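Translocator protein BipD (Burkholderia pseudomallei, PDB 3NFT) is a type III secretion translocator protein required for invasion of epithelial cells and for survival within host cells, and probably regulates secretion of the effectors BipB and BipC. Local coordinates at residues 51-56 against 75-80; 55-60 against 256-261; 80-85 against 150-155. All blocks are in the same frame, centred on the assembly; numbering follows the deposited sequence.

Interaction 1 holds the N-terminal hairpin, helices 41-56 and 76-103, together; interactions 2 and 3 fasten it to the long helices 244-295 and 121-160, both predicted to form coiled coil. Interaction 2 starts from the same helix end as interaction 1, sharing A55 and S56 with it, and reaches helix 244-295; interaction 3 follows in series from D80 and reaches helix 121-160. The centres of interactions 1 and 3 lie about 7 Å apart, those of 1 and 2 about 12 Å, and those of 2 and 3 about 16 Å. F151 meets both F54 and F78, consistent with an N-terminal domain that shields the coiled coil from premature oligomerization.

Interaction 1: 51-56 against 75-80; sequences IDEFAS and LTVFDD
E53 is the first residue of 51-56 to meet the other helix, and it does so with both the chain and the polar end of its side chain. Its CG lies 4.0 Å from CE1 of F78, approaching the ring obliquely, and the side chain crosses F78 at about a right angle, with carboxylate and ring planes 87° apart. A bend at chi2 (67°) turns the carboxylate off the line of the chain, so that OE1 comes to rest 4.0 Å from CG2 of V77. The other oxygen, OE2, is held by the backbone N of N74 and by a salt bridge to R71, which ties the helix to the loop leading into its partner.

These are the arms of an antiparallel helical hairpin, helix 41-56 and helix 76-103, linked through the short two-stranded sheet 61-63 and 66-68. The axes of the short segments pass 9.7 Å apart at 159°.

F54 comes next, with CB 4.1 Å from CZ of F78; that same CZ sits near the plane of the F54 ring, at its edge. Both phenylalanines are buried and both turn to F151 of helix 121-160: F54 stacks on it, while F78 meets it with its ring steeply inclined.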
loop_
_atom_site.group_PDB
_atom_site.type_symbol
_atom_site.label_atom_id
_atom_site.label_comp_id
_atom_site.label_asym_id
_atom_site.label_seq_id
_atom_site.Cartn_x
_atom_site.Cartn_y
_atom_site.Cartn_z
ATOM N N ILE A 51 -15.553 24.830 21.146
ATOM C CA ILE A 51 -15.342 26.092 20.440
ATOM C C ILE A 51 -16.401 27.144 20.815
ATOM O O ILE A 51 -16.084 28.295 21.103
ATOM C CB ILE A 51 -15.283 25.902 18.921
ATOM C CG1 ILE A 51 -14.063 25.080 18.543
ATOM C CG2 ILE A 51 -15.301 27.258 18.217
ATOM C CD1 ILE A 51 -14.019 24.591 17.102
ATOM N N ASP A 52 -17.660 26.733 20.862
ATOM C CA ASP A 52 -18.700 27.650 21.287
ATOM C C ASP A 52 -18.541 28.121 22.724
ATOM O O ASP A 52 -18.791 29.283 23.028
ATOM C CB ASP A 52 -20.091 27.043 21.136
ATOM C CG ASP A 52 -20.541 26.888 19.676
ATOM O OD1 ASP A 52 -19.925 27.444 18.742
ATOM O OD2 ASP A 52 -21.455 26.104 19.467
ATOM N N GLU A 53 -18.077 27.225 23.606
ATOM C CA GLU A 53 -17.842 27.603 24.994
ATOM C C GLU A 53 -16.752 28.655 25.085
ATOM O O GLU A 53 -16.887 29.647 25.792
ATOM C CB GLU A 53 -17.452 26.395 25.833
ATOM C CG GLU A 53 -17.488 26.658 27.317
ATOM C CD GLU A 53 -18.866 26.917 27.888
ATOM O OE1 GLU A 53 -19.861 26.504 27.228
ATOM O OE2 GLU A 53 -18.994 27.543 28.961
ATOM N N PHE A 54 -15.672 28.423 24.349
ATOM C CA PHE A 54 -14.554 29.377 24.304
ATOM C C PHE A 54 -15.014 30.719 23.768
ATOM O O PHE A 54 -14.687 31.792 24.285
ATOM C CB PHE A 54 -13.459 28.780 23.439
ATOM C CG PHE A 54 -12.147 29.538 23.464
ATOM C CD1 PHE A 54 -11.125 29.137 24.329
ATOM C CD2 PHE A 54 -11.920 30.592 22.599
ATOM C CE1 PHE A 54 -9.912 29.788 24.329
ATOM C CE2 PHE A 54 -10.699 31.262 22.625
ATOM C CZ PHE A 54 -9.692 30.830 23.501
ATOM N N ALA A 55 -15.772 30.678 22.689
ATOM C CA ALA A 55 -16.273 31.892 22.064
ATOM C C ALA A 55 -17.145 32.702 23.010
ATOM O O ALA A 55 -17.148 33.949 22.963
ATOM C CB ALA A 55 -17.086 31.537 20.789
ATOM N N SER A 56 -17.902 31.998 23.853
ATOM C CA SER A 56 -18.837 32.635 24.778
ATOM C C SER A 56 -18.164 33.362 25.946
ATOM O O SER A 56 -18.777 34.188 26.611
ATOM C CB SER A 56 -19.842 31.613 25.301
ATOM O OG SER A 56 -19.321 30.842 26.355
ATOM N N LEU A 75 -15.518 24.373 31.828
ATOM C CA LEU A 75 -14.389 23.663 31.218
ATOM C C LEU A 75 -14.695 22.188 30.916
ATOM O O LEU A 75 -13.969 21.537 30.161
ATOM C CB LEU A 75 -13.140 23.775 32.105
ATOM C CG LEU A 75 -12.675 25.177 32.419
ATOM C CD1 LEU A 75 -11.556 25.126 33.493
ATOM C CD2 LEU A 75 -12.185 25.877 31.143
ATOM N N THR A 76 -15.744 21.650 31.532
ATOM C CA THR A 76 -16.088 20.258 31.284
ATOM C C THR A 76 -16.457 20.004 29.814
ATOM O O THR A 76 -16.385 18.856 29.363
ATOM C CB THR A 76 -17.237 19.755 32.167
ATOM O OG1 THR A 76 -18.501 20.305 31.739
ATOM C CG2 THR A 76 -16.966 20.113 33.656
ATOM N N VAL A 77 -16.907 21.031 29.093
ATOM C CA VAL A 77 -17.179 20.856 27.679
ATOM C C VAL A 77 -15.918 20.445 26.918
ATOM O O VAL A 77 -15.934 19.674 25.959
ATOM C CB VAL A 77 -17.787 22.170 27.111
ATOM C CG1 VAL A 77 -18.176 22.026 25.649
ATOM C CG2 VAL A 77 -18.998 22.629 27.980
ATOM N N PHE A 78 -14.792 20.992 27.335
ATOM C CA PHE A 78 -13.543 20.622 26.737
ATOM C C PHE A 78 -13.129 19.199 27.085
ATOM O O PHE A 78 -12.580 18.489 26.244
ATOM C CB PHE A 78 -12.434 21.603 27.177
ATOM C CG PHE A 78 -12.674 23.044 26.800
ATOM C CD1 PHE A 78 -13.555 23.837 27.557
ATOM C CD2 PHE A 78 -12.096 23.626 25.659
ATOM C CE1 PHE A 78 -13.832 25.137 27.225
ATOM C CE2 PHE A 78 -12.358 24.952 25.339
ATOM C CZ PHE A 78 -13.230 25.714 26.116
ATOM N N ASP A 79 -13.362 18.789 28.337
ATOM C CA ASP A 79 -13.153 17.407 28.741
ATOM C C ASP A 79 -13.975 16.447 27.895
ATOM O O ASP A 79 -13.468 15.446 27.420
ATOM C CB ASP A 79 -13.488 17.190 30.214
ATOM C CG ASP A 79 -12.647 18.054 31.139
ATOM O OD1 ASP A 79 -11.383 18.017 31.023
ATOM O OD2 ASP A 79 -13.254 18.772 31.978
ATOM N N ASP A 80 -15.233 16.792 27.658
ATOM C CA ASP A 80 -16.121 15.939 26.886
ATOM C C ASP A 80 -15.524 15.766 25.480
ATOM O O ASP A 80 -15.580 14.687 24.904
ATOM C CB ASP A 80 -17.507 16.588 26.723
ATOM C CG ASP A 80 -18.356 16.621 28.004
ATOM O OD1 ASP A 80 -18.104 15.856 28.939
ATOM O OD2 ASP A 80 -19.342 17.413 28.030
#

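Interaction 2: 55-60 against 256-261; sequences ASLRLP and GQKDNI
The C-terminal end of helix 41-56 is where this contact belongs: K258, from the predicted coiled-coil helix 244-295, points its ammonium group at carbonyl oxygens of the last helical turn and the chain just beyond it. Its strongest partner is O of F54, one residue ahead of A55. Two weak hydrogen bonds add to that grip, from NZ of K258 to O of A55 and from the same NZ to O of L57, each 3.4 Å long. A water makes a second route across the gap: it donates to O of L57 at 2.8 Å and accepts from NZ of K258 at 3.1 Å. A positive charge among the carbonyls at a helix C-terminus would be expected to interact favourably with the helix dipole, and the bonds give the ammonium of this buried lysine several polar partners.

K258 gets there on a nearly straight chain that bends only at its last torsion, chi4 -91°, which swings NZ round to the carbonyls and leaves CE against the side chain of L57. CE lies 3.9 Å from CB of L57 and 4.1 Å from CD2 of L57, so the aliphatic end of the lysine packs on the leucine while its nitrogen serves the backbone.

M158 of helix 121-160 touches both L57 and K258, and S159 of that helix also meets L57, placing this contact where three helices come together. Further along 55-60, L59 packs on Y247 and W250 of helix 244-295. R58 pairs through its backbone with R71, in the chain that returns from strand 66-68, so the segment leads from the three helices into the small sheet of strands 61-63 and 66-68.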
loop_
_atom_site.group_PDB
_atom_site.type_symbol
_atom_site.label_atom_id
_atom_site.label_comp_id
_atom_site.label_asym_id
_atom_site.label_seq_id
_atom_site.Cartn_x
_atom_site.Cartn_y
_atom_site.Cartn_z
ATOM N N ALA A 55 -15.772 30.678 22.689
ATOM C CA ALA A 55 -16.273 31.892 22.064
ATOM C C ALA A 55 -17.145 32.702 23.010
ATOM O O ALA A 55 -17.148 33.949 22.963
ATOM C CB ALA A 55 -17.086 31.537 20.789
ATOM N N SER A 56 -17.902 31.998 23.853
ATOM C CA SER A 56 -18.837 32.635 24.778
ATOM C C SER A 56 -18.164 33.362 25.946
ATOM O O SER A 56 -18.777 34.188 26.611
ATOM C CB SER A 56 -19.842 31.613 25.301
ATOM O OG SER A 56 -19.321 30.842 26.355
ATOM N N LEU A 57 -16.906 33.022 26.231
ATOM C CA LEU A 57 -16.216 33.669 27.326
ATOM C C LEU A 57 -16.133 35.184 27.080
ATOM O O LEU A 57 -15.870 35.612 25.953
ATOM C CB LEU A 57 -14.844 33.019 27.523
ATOM C CG LEU A 57 -14.131 33.352 28.819
ATOM C CD1 LEU A 57 -13.383 32.176 29.325
ATOM C CD2 LEU A 57 -13.212 34.552 28.548
ATOM N N ARG A 58 -16.405 35.967 28.118
ATOM C CA ARG A 58 -16.333 37.412 28.058
ATOM C C ARG A 58 -15.819 37.984 29.328
ATOM O O ARG A 58 -16.214 37.550 30.409
ATOM C CB ARG A 58 -17.723 37.985 27.854
ATOM C CG ARG A 58 -18.195 37.726 26.527
ATOM C CD ARG A 58 -19.325 38.565 26.275
ATOM N NE ARG A 58 -19.763 38.422 24.917
ATOM C CZ ARG A 58 -20.804 39.105 24.451
ATOM N NH1 ARG A 58 -21.404 39.991 25.241
ATOM N NH2 ARG A 58 -21.166 38.958 23.196
ATOM N N LEU A 59 -14.934 38.973 29.196
ATOM C CA LEU A 59 -14.454 39.687 30.356
ATOM C C LEU A 59 -15.512 40.659 30.875
ATOM O O LEU A 59 -16.433 41.027 30.146
ATOM C CB LEU A 59 -13.149 40.446 30.026
ATOM C CG LEU A 59 -11.958 39.575 29.611
ATOM C CD1 LEU A 59 -10.647 40.371 29.611
ATOM C CD2 LEU A 59 -11.753 38.326 30.410
ATOM N N PRO A 60 -15.382 41.099 32.138
ATOM C CA PRO A 60 -16.253 42.146 32.640
ATOM C C PRO A 60 -16.172 43.417 31.786
ATOM O O PRO A 60 -15.219 43.597 31.034
ATOM C CB PRO A 60 -15.727 42.395 34.063
ATOM C CG PRO A 60 -14.846 41.253 34.389
ATOM C CD PRO A 60 -14.369 40.692 33.127
ATOM N N GLY A 256 -8.830 40.264 20.657
ATOM C CA GLY A 256 -8.226 39.980 19.378
ATOM C C GLY A 256 -7.309 38.759 19.447
ATOM O O GLY A 256 -7.373 37.877 18.595
ATOM N N GLN A 257 -6.494 38.676 20.493
ATOM C CA GLN A 257 -5.614 37.523 20.675
ATOM C C GLN A 257 -6.418 36.244 20.993
ATOM O O GLN A 257 -6.141 35.192 20.448
ATOM C CB GLN A 257 -4.622 37.803 21.780
ATOM C CG GLN A 257 -3.680 38.958 21.453
ATOM C CD GLN A 257 -2.842 38.752 20.177
ATOM O OE1 GLN A 257 -2.393 37.632 19.865
ATOM N NE2 GLN A 257 -2.642 39.845 19.423
ATOM N N LYS A 258 -7.413 36.375 21.869
ATOM C CA LYS A 258 -8.298 35.296 22.198
ATOM C C LYS A 258 -8.940 34.752 20.908
ATOM O O LYS A 258 -8.948 33.552 20.671
ATOM C CB LYS A 258 -9.368 35.802 23.184
ATOM C CG LYS A 258 -10.527 34.834 23.433
ATOM C CD LYS A 258 -11.654 35.442 24.251
ATOM C CE LYS A 258 -12.802 34.446 24.487
ATOM N NZ LYS A 258 -13.853 34.519 23.413
ATOM N N ASP A 259 -9.450 35.654 20.067
ATOM C CA ASP A 259 -10.108 35.217 18.845
ATOM C C ASP A 259 -9.132 34.545 17.868
ATOM O O ASP A 259 -9.521 33.651 17.089
ATOM C CB ASP A 259 -10.842 36.362 18.132
ATOM C CG ASP A 259 -12.060 36.876 18.895
ATOM O OD1 ASP A 259 -12.507 36.220 19.852
ATOM O OD2 ASP A 259 -12.630 37.933 18.496
ATOM N N ASN A 260 -7.873 34.984 17.879
ATOM C CA ASN A 260 -6.859 34.326 17.067
ATOM C C ASN A 260 -6.689 32.856 17.520
ATOM O O ASN A 260 -6.568 31.940 16.683
ATOM C CB ASN A 260 -5.547 35.093 17.166
ATOM C CG ASN A 260 -4.569 34.800 16.031
ATOM O OD1 ASN A 260 -4.626 33.761 15.313
ATOM N ND2 ASN A 260 -3.631 35.720 15.873
ATOM N N ILE A 261 -6.617 32.643 18.833
ATOM C CA ILE A 261 -6.477 31.284 19.368
ATOM C C ILE A 261 -7.701 30.449 18.987
ATOM O O ILE A 261 -7.540 29.327 18.536
ATOM C CB ILE A 261 -6.258 31.265 20.881
ATOM C CG1 ILE A 261 -4.927 31.958 21.236
ATOM C CG2 ILE A 261 -6.331 29.803 21.431
ATOM C CD1 ILE A 261 -4.724 32.086 22.763
HETATM O O HOH W 1 -14.654 37.459 24.185
#

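Interaction 3: 80-85 against 150-155; sequences DARVAV and YFQSVA
Q152 and R82 make the direct contact between these two segments, through one hydrogen bond between side-chain ends. Along 150-155, Y150 comes first, its carbonyl O accepting from the backbone N of V154 at 2.9 Å. F151 faces the hairpin and also touches V265 of helix 244-295.

Then comes Q152 itself. With chi1 and chi2 both extended, its side chain reaches straight out, and OE1 accepts from NH1 of R82 at 3.1 Å with an N-H...O angle of 154°. The donor sits 26° off the amide's carbonyl plane, while OE1 lies at the guanidinium edge, slightly out of its plane; the two flat groups are turned 65° from each other. R82 kinks at chi3, and its CD also passes 3.5 Å from OE1 of Q152. The other end of the amide is held too, NE2 of Q152 donating to OD1 of D79, which fixes which way round the amide lies. R82 makes its stronger link through NH2, a salt bridge to E145, about two turns earlier on helix 121-160.

R82 therefore spans helix 76-103 and helix 121-160, its side chain also touching T148 and K149. Beyond the bond, V154 packs on F54 of helix 41-56 and on I261 of helix 244-295, while V85 meets L47 and Y272, so that four helices of the bundle converge around this pair of segments.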
loop_
_atom_site.group_PDB
_atom_site.type_symbol
_atom_site.label_atom_id
_atom_site.label_comp_id
_atom_site.label_asym_id
_atom_site.label_seq_id
_atom_site.Cartn_x
_atom_site.Cartn_y
_atom_site.Cartn_z
ATOM N N ASP A 80 -15.233 16.792 27.658
ATOM C CA ASP A 80 -16.121 15.939 26.886
ATOM C C ASP A 80 -15.524 15.766 25.480
ATOM O O ASP A 80 -15.580 14.687 24.904
ATOM C CB ASP A 80 -17.507 16.588 26.723
ATOM C CG ASP A 80 -18.356 16.621 28.004
ATOM O OD1 ASP A 80 -18.104 15.856 28.939
ATOM O OD2 ASP A 80 -19.342 17.413 28.030
ATOM N N ALA A 81 -14.986 16.849 24.906
ATOM C CA ALA A 81 -14.390 16.761 23.562
ATOM C C ALA A 81 -13.150 15.855 23.565
ATOM O O ALA A 81 -12.967 15.037 22.686
ATOM C CB ALA A 81 -14.050 18.110 23.022
ATOM N N ARG A 82 -12.278 16.035 24.556
ATOM C CA ARG A 82 -11.080 15.210 24.646
ATOM C C ARG A 82 -11.451 13.729 24.780
ATOM O O ARG A 82 -10.846 12.865 24.128
ATOM C CB ARG A 82 -10.238 15.669 25.824
ATOM C CG ARG A 82 -9.639 17.039 25.563
ATOM C CD ARG A 82 -9.033 17.645 26.832
ATOM N NE ARG A 82 -8.058 16.724 27.396
ATOM C CZ ARG A 82 -7.649 16.707 28.652
ATOM N NH1 ARG A 82 -8.106 17.590 29.533
ATOM N NH2 ARG A 82 -6.736 15.811 29.009
ATOM N N VAL A 83 -12.434 13.430 25.614
ATOM C CA VAL A 83 -12.904 12.052 25.792
ATOM C C VAL A 83 -13.451 11.452 24.483
ATOM O O VAL A 83 -13.143 10.297 24.109
ATOM C CB VAL A 83 -13.971 11.975 26.892
ATOM C CG1 VAL A 83 -14.661 10.616 26.870
ATOM C CG2 VAL A 83 -13.320 12.252 28.253
ATOM N N ALA A 84 -14.207 12.260 23.751
ATOM C CA ALA A 84 -14.812 11.801 22.516
ATOM C C ALA A 84 -13.753 11.574 21.433
ATOM O O ALA A 84 -13.854 10.632 20.662
ATOM C CB ALA A 84 -15.872 12.776 22.044
ATOM N N VAL A 85 -12.709 12.411 21.395
ATOM C CA VAL A 85 -11.676 12.269 20.399
ATOM C C VAL A 85 -10.910 10.967 20.665
ATOM O O VAL A 85 -10.625 10.198 19.741
ATOM C CB VAL A 85 -10.722 13.461 20.407
ATOM C CG1 VAL A 85 -9.497 13.160 19.603
ATOM C CG2 VAL A 85 -11.429 14.733 19.850
ATOM N N TYR A 150 -4.675 22.569 25.528
ATOM C CA TYR A 150 -4.238 23.959 25.426
ATOM C C TYR A 150 -5.404 24.933 25.410
ATOM O O TYR A 150 -5.455 25.901 26.151
ATOM C CB TYR A 150 -3.404 24.123 24.180
ATOM C CG TYR A 150 -3.261 25.521 23.599
ATOM C CD1 TYR A 150 -2.656 26.561 24.312
ATOM C CD2 TYR A 150 -3.660 25.790 22.309
ATOM C CE1 TYR A 150 -2.489 27.798 23.752
ATOM C CE2 TYR A 150 -3.502 27.040 21.737
ATOM C CZ TYR A 150 -2.911 28.052 22.464
ATOM O OH TYR A 150 -2.724 29.283 21.886
ATOM N N PHE A 151 -6.364 24.628 24.536
ATOM C CA PHE A 151 -7.552 25.465 24.327
ATOM C C PHE A 151 -8.305 25.597 25.648
ATOM O O PHE A 151 -8.711 26.685 26.017
ATOM C CB PHE A 151 -8.387 24.797 23.231
ATOM C CG PHE A 151 -9.467 25.645 22.604
ATOM C CD1 PHE A 151 -9.243 26.950 22.200
ATOM C CD2 PHE A 151 -10.705 25.049 22.313
ATOM C CE1 PHE A 151 -10.228 27.687 21.541
ATOM C CE2 PHE A 151 -11.678 25.764 21.640
ATOM C CZ PHE A 151 -11.450 27.078 21.264
ATOM N N GLN A 152 -8.446 24.464 26.354
ATOM C CA GLN A 152 -9.041 24.388 27.667
ATOM C C GLN A 152 -8.309 25.227 28.682
ATOM O O GLN A 152 -8.919 25.933 29.477
ATOM C CB GLN A 152 -9.154 22.928 28.130
ATOM C CG GLN A 152 -9.872 22.668 29.439
ATOM C CD GLN A 152 -10.046 21.170 29.695
ATOM O OE1 GLN A 152 -9.474 20.337 28.991
ATOM N NE2 GLN A 152 -10.848 20.814 30.669
ATOM N N SER A 153 -6.979 25.160 28.656
ATOM C CA SER A 153 -6.185 25.879 29.643
ATOM C C SER A 153 -6.280 27.394 29.421
ATOM O O SER A 153 -6.240 28.173 30.370
ATOM C CB SER A 153 -4.722 25.407 29.616
ATOM O OG SER A 153 -4.050 25.836 28.449
ATOM N N VAL A 154 -6.455 27.814 28.161
ATOM C CA VAL A 154 -6.667 29.229 27.835
ATOM C C VAL A 154 -8.054 29.662 28.328
ATOM O O VAL A 154 -8.210 30.678 28.960
ATOM C CB VAL A 154 -6.463 29.507 26.344
ATOM C CG1 VAL A 154 -6.804 30.954 25.999
ATOM C CG2 VAL A 154 -5.022 29.178 25.894
ATOM N N ALA A 155 -9.059 28.824 28.104
ATOM C CA ALA A 155 -10.379 29.112 28.680
ATOM C C ALA A 155 -10.369 29.223 30.189
ATOM O O ALA A 155 -11.039 30.077 30.766
ATOM C CB ALA A 155 -11.398 28.073 28.197
#